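Local structure of MgGH51 (Meripilus giganteus, 6ZQ1) at residues N231-Q236 with I286-A291; Y402-W407 with T435-L440. The protein probably hydrolyses terminal alpha-L-arabinofuranosyl residues from arabinose-containing polysaccharides, as a GH51 alpha-L-arabinofuranosidase. All coordinates share one frame; numbering follows the deposited sequence.

In the fold
Following the chain from the N terminus, strand 224-227 leads into the short helix 231-234, and interaction 1 closes the first loop when the next strand of the parallel sheet, 284-289, ends beside it. Much later, strand 396-403 runs through Y402 into helix 405-410, and interaction 2 closes a shorter loop, once strand 424-432 has passed and the chain returns through 435-440. The two closures follow in series, neither nested nor crossed. Each ties together the carboxyl-terminal regions of two adjacent strands of the eight-stranded parallel barrel. Their centres lie 27 Å apart and their nearest atoms about 9 Å, but N231 and Y402 both bind the same iminosugar.

Interaction 1. Residues N231-Q236 with I286-A291. With EDG (1,4-dideoxy-1,4-imino-L-arabinitol), chain F.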
loop_
_atom_site.group_PDB
_atom_site.type_symbol
_atom_site.label_atom_id
_atom_site.label_comp_id
_atom_site.label_asym_id
_atom_site.label_seq_id
_atom_site.Cartn_x
_atom_site.Cartn_y
_atom_site.Cartn_z
ATOM N N ASN A 231 1.301 2.008 11.577
ATOM C CA ASN A 231 0.353 2.346 12.673
ATOM C C ASN A 231 -0.967 1.585 12.461
ATOM O O ASN A 231 -1.593 1.260 13.460
ATOM C CB ASN A 231 0.061 3.830 12.778
ATOM C CG ASN A 231 1.165 4.551 13.508
ATOM O OD1 ASN A 231 2.209 3.964 13.789
ATOM N ND2 ASN A 231 0.925 5.820 13.797
ATOM N N ASN A 232 -1.349 1.258 11.221
ATOM C CA ASN A 232 -2.681 0.650 10.969
ATOM C C ASN A 232 -2.699 -0.797 11.482
ATOM O O ASN A 232 -3.848 -1.359 11.648
ATOM C CB ASN A 232 -3.132 0.802 9.517
ATOM C CG ASN A 232 -4.626 0.767 9.342
ATOM O OD1 ASN A 232 -5.321 1.542 9.999
ATOM N ND2 ASN A 232 -5.136 -0.234 8.586
ATOM N N LEU A 233 -1.546 -1.356 11.859
ATOM C CA LEU A 233 -1.475 -2.686 12.531
ATOM C C LEU A 233 -1.988 -2.580 13.972
ATOM O O LEU A 233 -2.686 -3.505 14.431
ATOM C CB LEU A 233 -0.040 -3.195 12.535
ATOM C CG LEU A 233 0.221 -4.439 13.364
ATOM C CD1 LEU A 233 -0.376 -5.669 12.653
ATOM C CD2 LEU A 233 1.696 -4.606 13.619
ATOM N N GLU A 234 -1.651 -1.492 14.658
ATOM C CA GLU A 234 -1.631 -1.442 16.140
ATOM C C GLU A 234 -3.024 -1.229 16.738
ATOM O O GLU A 234 -3.263 -1.738 17.830
ATOM C CB GLU A 234 -0.676 -0.326 16.552
ATOM C CG GLU A 234 0.759 -0.731 16.312
ATOM C CD GLU A 234 1.729 0.431 16.552
ATOM O OE1 GLU A 234 2.278 0.483 17.632
ATOM O OE2 GLU A 234 1.931 1.233 15.639
ATOM N N GLY A 235 -3.910 -0.463 16.096
ATOM C CA GLY A 235 -5.169 -0.058 16.720
ATOM C C GLY A 235 -4.938 1.057 17.705
ATOM O O GLY A 235 -3.746 1.347 18.025
ATOM N N GLN A 236 -6.028 1.654 18.177
ATOM C CA GLN A 236 -5.968 2.708 19.236
ATOM C C GLN A 236 -6.022 2.024 20.603
ATOM O O GLN A 236 -5.532 2.599 21.599
ATOM C CB GLN A 236 -7.101 3.712 19.048
ATOM C CG GLN A 236 -6.956 4.600 17.823
ATOM C CD GLN A 236 -5.643 5.350 17.673
ATOM O OE1 GLN A 236 -4.997 5.271 16.606
ATOM N NE2 GLN A 236 -5.206 5.991 18.764
ATOM N N ILE A 286 6.977 -9.200 3.933
ATOM C CA ILE A 286 7.530 -8.918 5.273
ATOM C C ILE A 286 6.293 -8.603 6.112
ATOM O O ILE A 286 5.760 -7.484 6.019
ATOM C CB ILE A 286 8.596 -7.795 5.272
ATOM C CG1 ILE A 286 9.800 -8.142 4.390
ATOM C CG2 ILE A 286 9.011 -7.498 6.689
ATOM C CD1 ILE A 286 10.899 -7.090 4.398
ATOM N N MET A 287 5.776 -9.623 6.797
ATOM C CA MET A 287 4.464 -9.577 7.459
ATOM C C MET A 287 4.660 -9.214 8.932
ATOM O O MET A 287 5.428 -9.894 9.645
ATOM C CB MET A 287 3.746 -10.923 7.317
ATOM C CG MET A 287 2.368 -10.844 7.888
ATOM S SD MET A 287 1.375 -12.384 7.647
ATOM C CE MET A 287 2.184 -13.476 8.814
ATOM N N ALA A 288 3.949 -8.185 9.395
ATOM C CA ALA A 288 3.901 -7.795 10.815
ATOM C C ALA A 288 2.829 -8.614 11.552
ATOM O O ALA A 288 1.782 -9.036 10.961
ATOM C CB ALA A 288 3.696 -6.312 10.970
ATOM N N VAL A 289 3.127 -8.874 12.815
ATOM C CA VAL A 289 2.160 -9.367 13.827
ATOM C C VAL A 289 2.063 -8.321 14.939
ATOM O O VAL A 289 3.097 -7.654 15.281
ATOM C CB VAL A 289 2.574 -10.749 14.356
ATOM C CG1 VAL A 289 2.540 -11.743 13.219
ATOM C CG2 VAL A 289 3.933 -10.746 15.060
ATOM N N TRP A 290 0.847 -8.119 15.404
ATOM C CA TRP A 290 0.525 -7.307 16.602
ATOM C C TRP A 290 1.264 -7.889 17.819
ATOM O O TRP A 290 1.242 -9.121 18.039
ATOM C CB TRP A 290 -0.981 -7.268 16.794
ATOM C CG TRP A 290 -1.412 -6.188 17.735
ATOM C CD1 TRP A 290 -1.576 -4.868 17.443
ATOM C CD2 TRP A 290 -1.742 -6.350 19.119
ATOM N NE1 TRP A 290 -1.953 -4.196 18.571
ATOM C CE2 TRP A 290 -2.123 -5.086 19.590
ATOM C CE3 TRP A 290 -1.805 -7.453 19.974
ATOM C CZ2 TRP A 290 -2.517 -4.898 20.909
ATOM C CZ3 TRP A 290 -2.269 -7.283 21.251
ATOM C CH2 TRP A 290 -2.622 -6.017 21.708
ATOM N N ALA A 291 1.845 -7.030 18.644
ATOM C CA ALA A 291 2.784 -7.480 19.686
ATOM C C ALA A 291 2.435 -6.901 21.067
ATOM O O ALA A 291 3.344 -6.886 21.922
ATOM C CB ALA A 291 4.170 -7.134 19.233
HETATM O "O2'" EDG F . 4.883 3.386 11.428
HETATM C "C2'" EDG F . 4.277 4.642 11.262
HETATM C "C1'" EDG F . 5.309 5.771 11.301
HETATM N "N4'" EDG F . 5.072 6.493 10.052
HETATM C "C3'" EDG F . 3.529 4.773 9.921
HETATM O "O3'" EDG F . 2.152 4.418 10.095
HETATM C "C4'" EDG F . 3.695 6.257 9.570
HETATM C "C5'" EDG F . 3.442 6.594 8.104
HETATM O "O5'" EDG F . 4.309 5.898 7.222
#
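An indole N-H, not a backbone one, makes the single hydrogen bond between these segments: W290 NE1 donates to the main-chain carbonyl E234 O at 2.9 Å. The bond is bent, with an N-H...O angle of 139°, and the oxygen lies near the ring plane at the indole edge but tilted from it. Because chi1 of W290 is extended (-164°), the pyrrole side of the indole reaches the end of the short helix, where CD1 also comes 3.5 Å from L233 O. L233 fills the interface beside the indole with its two branches. Its CD2 packs 3.7 Å from A288 CB and lies beside V289 O, whereas CD1 reaches the backbone N of W290 at 3.9 Å. The fold is the (beta/alpha)8 barrel of GH51: 231-236 follows strand 224-227, and 286-291 carries the carboxyl end of the neighbouring strand 284-289 into the loop beyond, on the side where the active site of such barrels lies. Accordingly, N231 N donates an almost straight bond (170°) to EDG O3' at 3.0 Å, and E234 OE2 takes a hydrogen bond from N350, which also binds the iminosugar. R241 makes a cation-pi contact with the W290 ring. Replacing W290 by an alanine is likely to leave the buried E234 carbonyl without this donor, R241 without its aromatic partner and L233 beside a gap.

Interaction 2. Residues Y402-W407 with T435-L440; sequences YQTPTW and TNANDL. With EDG (1,4-dideoxy-1,4-imino-L-arabinitol), chain F.
Methyl groups packed against backbone and side chains join T404 and L440 at the protein surface, where the loop after strand 424-432 folds against the junction of strand 396-403 and helix 405-410. T404 turns its methyl to the loop: CG2 lies 3.7 Å from A437 N and 3.9 Å from L440 CD2, touching both residues. The same torsion (chi1 67°) aims OG1 the other way, into the helix, where it accepts from W407 N at 3.0 Å; T404 is thus the N-cap, one branch serving the helix and the other the loop. L440 lays both methyls against the strand end, CD1 3.7 Å from Y402 O and near the Q403 amide, CD2 near Q403 CA. The amide is held in place by its own neighbour, since T404 N donates to Q403 OE1 at 3.0 Å and 160°, while Q403 CG rests over one face of the W407 ring near its rim. The loop is shaped by a type I beta turn from N436 to D439, on which an Asx turn is superposed: N436 OD1 accepts from N438 N at 2.8 Å, the donor standing well above the carbonyl plane. In the GH51 (beta/alpha)8 barrel, 402-407 runs from the end of strand 396-403 into its helix and 435-440 follows the adjacent strand; Y402 leads from the packing to the active site. Its ring leads away from 435-440, and Y402 OH accepts a hydrogen bond from EDG O5' at 2.9 Å. The same hydroxyl is hydrogen-bonded to E429, whose other carboxylate oxygen also binds the iminosugar.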
loop_
_atom_site.group_PDB
_atom_site.type_symbol
_atom_site.label_atom_id
_atom_site.label_comp_id
_atom_site.label_asym_id
_atom_site.label_seq_id
_atom_site.Cartn_x
_atom_site.Cartn_y
_atom_site.Cartn_z
ATOM N N TYR A 402 12.433 9.868 8.769
ATOM C CA TYR A 402 11.776 10.972 8.052
ATOM C C TYR A 402 12.636 12.205 8.303
ATOM O O TYR A 402 12.799 12.521 9.471
ATOM C CB TYR A 402 10.335 11.127 8.512
ATOM C CG TYR A 402 9.490 9.911 8.180
ATOM C CD1 TYR A 402 8.967 9.733 6.917
ATOM C CD2 TYR A 402 9.228 8.944 9.133
ATOM C CE1 TYR A 402 8.175 8.627 6.595
ATOM C CE2 TYR A 402 8.440 7.832 8.824
ATOM C CZ TYR A 402 7.909 7.687 7.554
ATOM O OH TYR A 402 7.126 6.616 7.247
ATOM N N GLN A 403 13.181 12.794 7.247
ATOM C CA GLN A 403 14.175 13.889 7.387
ATOM C C GLN A 403 14.216 14.769 6.139
ATOM O O GLN A 403 13.377 14.609 5.225
ATOM C CB GLN A 403 15.531 13.258 7.700
ATOM C CG GLN A 403 15.919 13.320 9.170
ATOM C CD GLN A 403 16.322 14.714 9.594
ATOM O OE1 GLN A 403 16.449 15.637 8.777
ATOM N NE2 GLN A 403 16.468 14.890 10.895
ATOM N N THR A 404 15.099 15.776 6.141
ATOM C CA THR A 404 15.232 16.719 5.020
ATOM C C THR A 404 15.959 16.018 3.874
ATOM O O THR A 404 16.721 15.076 4.095
ATOM C CB THR A 404 15.975 18.012 5.427
ATOM O OG1 THR A 404 17.325 17.664 5.710
ATOM C CG2 THR A 404 15.383 18.698 6.630
ATOM N N PRO A 405 15.746 16.453 2.611
ATOM C CA PRO A 405 16.518 15.940 1.474
ATOM C C PRO A 405 18.033 16.014 1.742
ATOM O O PRO A 405 18.744 15.057 1.480
ATOM C CB PRO A 405 16.092 16.877 0.324
ATOM C CG PRO A 405 14.691 17.312 0.677
ATOM C CD PRO A 405 14.717 17.426 2.190
ATOM N N THR A 406 18.481 17.131 2.321
ATOM C CA THR A 406 19.897 17.364 2.711
ATOM C C THR A 406 20.383 16.309 3.718
ATOM O O THR A 406 21.495 15.795 3.523
ATOM C CB THR A 406 20.098 18.783 3.234
ATOM O OG1 THR A 406 19.795 19.615 2.121
ATOM C CG2 THR A 406 21.495 19.008 3.759
ATOM N N TRP A 407 19.585 15.973 4.728
ATOM C CA TRP A 407 19.933 14.916 5.712
ATOM C C TRP A 407 20.246 13.630 4.952
ATOM O O TRP A 407 21.235 12.996 5.293
ATOM C CB TRP A 407 18.814 14.682 6.738
ATOM C CG TRP A 407 19.183 13.688 7.796
ATOM C CD1 TRP A 407 19.698 13.949 9.029
ATOM C CD2 TRP A 407 19.102 12.260 7.693
ATOM N NE1 TRP A 407 19.938 12.784 9.695
ATOM C CE2 TRP A 407 19.611 11.729 8.895
ATOM C CE3 TRP A 407 18.658 11.386 6.699
ATOM C CZ2 TRP A 407 19.627 10.369 9.161
ATOM C CZ3 TRP A 407 18.715 10.026 6.939
ATOM C CH2 TRP A 407 19.195 9.523 8.152
ATOM N N THR A 435 11.652 20.512 3.956
ATOM C CA THR A 435 12.916 21.259 3.763
ATOM C C THR A 435 13.272 22.032 5.036
ATOM O O THR A 435 14.295 22.723 5.012
ATOM C CB THR A 435 12.807 22.216 2.565
ATOM O OG1 THR A 435 11.708 23.093 2.766
ATOM C CG2 THR A 435 12.657 21.516 1.234
ATOM N N ASN A 436 12.476 21.893 6.094
ATOM C CA ASN A 436 12.649 22.608 7.381
ATOM C C ASN A 436 13.107 21.626 8.467
ATOM O O ASN A 436 12.249 20.984 9.116
ATOM C CB ASN A 436 11.367 23.343 7.761
ATOM C CG ASN A 436 11.532 24.131 9.046
ATOM O OD1 ASN A 436 12.594 24.057 9.687
ATOM N ND2 ASN A 436 10.471 24.807 9.451
ATOM N N ALA A 437 14.409 21.620 8.733
ATOM C CA ALA A 437 15.081 20.806 9.770
ATOM C C ALA A 437 14.455 21.033 11.157
ATOM O O ALA A 437 14.560 20.104 11.981
ATOM C CB ALA A 437 16.554 21.110 9.744
ATOM N N ASN A 438 13.803 22.185 11.387
ATOM C CA ASN A 438 13.197 22.597 12.682
ATOM C C ASN A 438 11.748 22.127 12.837
ATOM O O ASN A 438 11.258 22.177 13.976
ATOM C CB ASN A 438 13.203 24.120 12.848
ATOM C CG ASN A 438 14.611 24.665 12.857
ATOM O OD1 ASN A 438 15.526 24.015 13.360
ATOM N ND2 ASN A 438 14.793 25.858 12.318
ATOM N N ASP A 439 11.070 21.708 11.762
ATOM C CA ASP A 439 9.616 21.367 11.799
ATOM C C ASP A 439 9.342 20.325 10.711
ATOM O O ASP A 439 8.836 20.676 9.654
ATOM C CB ASP A 439 8.767 22.630 11.613
ATOM C CG ASP A 439 7.286 22.456 11.928
ATOM O OD1 ASP A 439 6.883 21.371 12.437
ATOM O OD2 ASP A 439 6.542 23.419 11.702
ATOM N N LEU A 440 9.834 19.117 10.906
ATOM C CA LEU A 440 9.784 18.065 9.864
ATOM C C LEU A 440 8.322 17.717 9.598
ATOM O O LEU A 440 8.023 17.448 8.457
ATOM C CB LEU A 440 10.569 16.833 10.325
ATOM C CG LEU A 440 12.085 17.007 10.363
ATOM C CD1 LEU A 440 12.776 15.843 11.060
ATOM C CD2 LEU A 440 12.663 17.208 8.964
HETATM O "O2'" EDG F . 4.883 3.386 11.428
HETATM C "C2'" EDG F . 4.277 4.642 11.262
HETATM C "C1'" EDG F . 5.309 5.771 11.301
HETATM N "N4'" EDG F . 5.072 6.493 10.052
HETATM C "C3'" EDG F . 3.529 4.773 9.921
HETATM O "O3'" EDG F . 2.152 4.418 10.095
HETATM C "C4'" EDG F . 3.695 6.257 9.570
HETATM C "C5'" EDG F . 3.442 6.594 8.104
HETATM O "O5'" EDG F . 4.309 5.898 7.222
#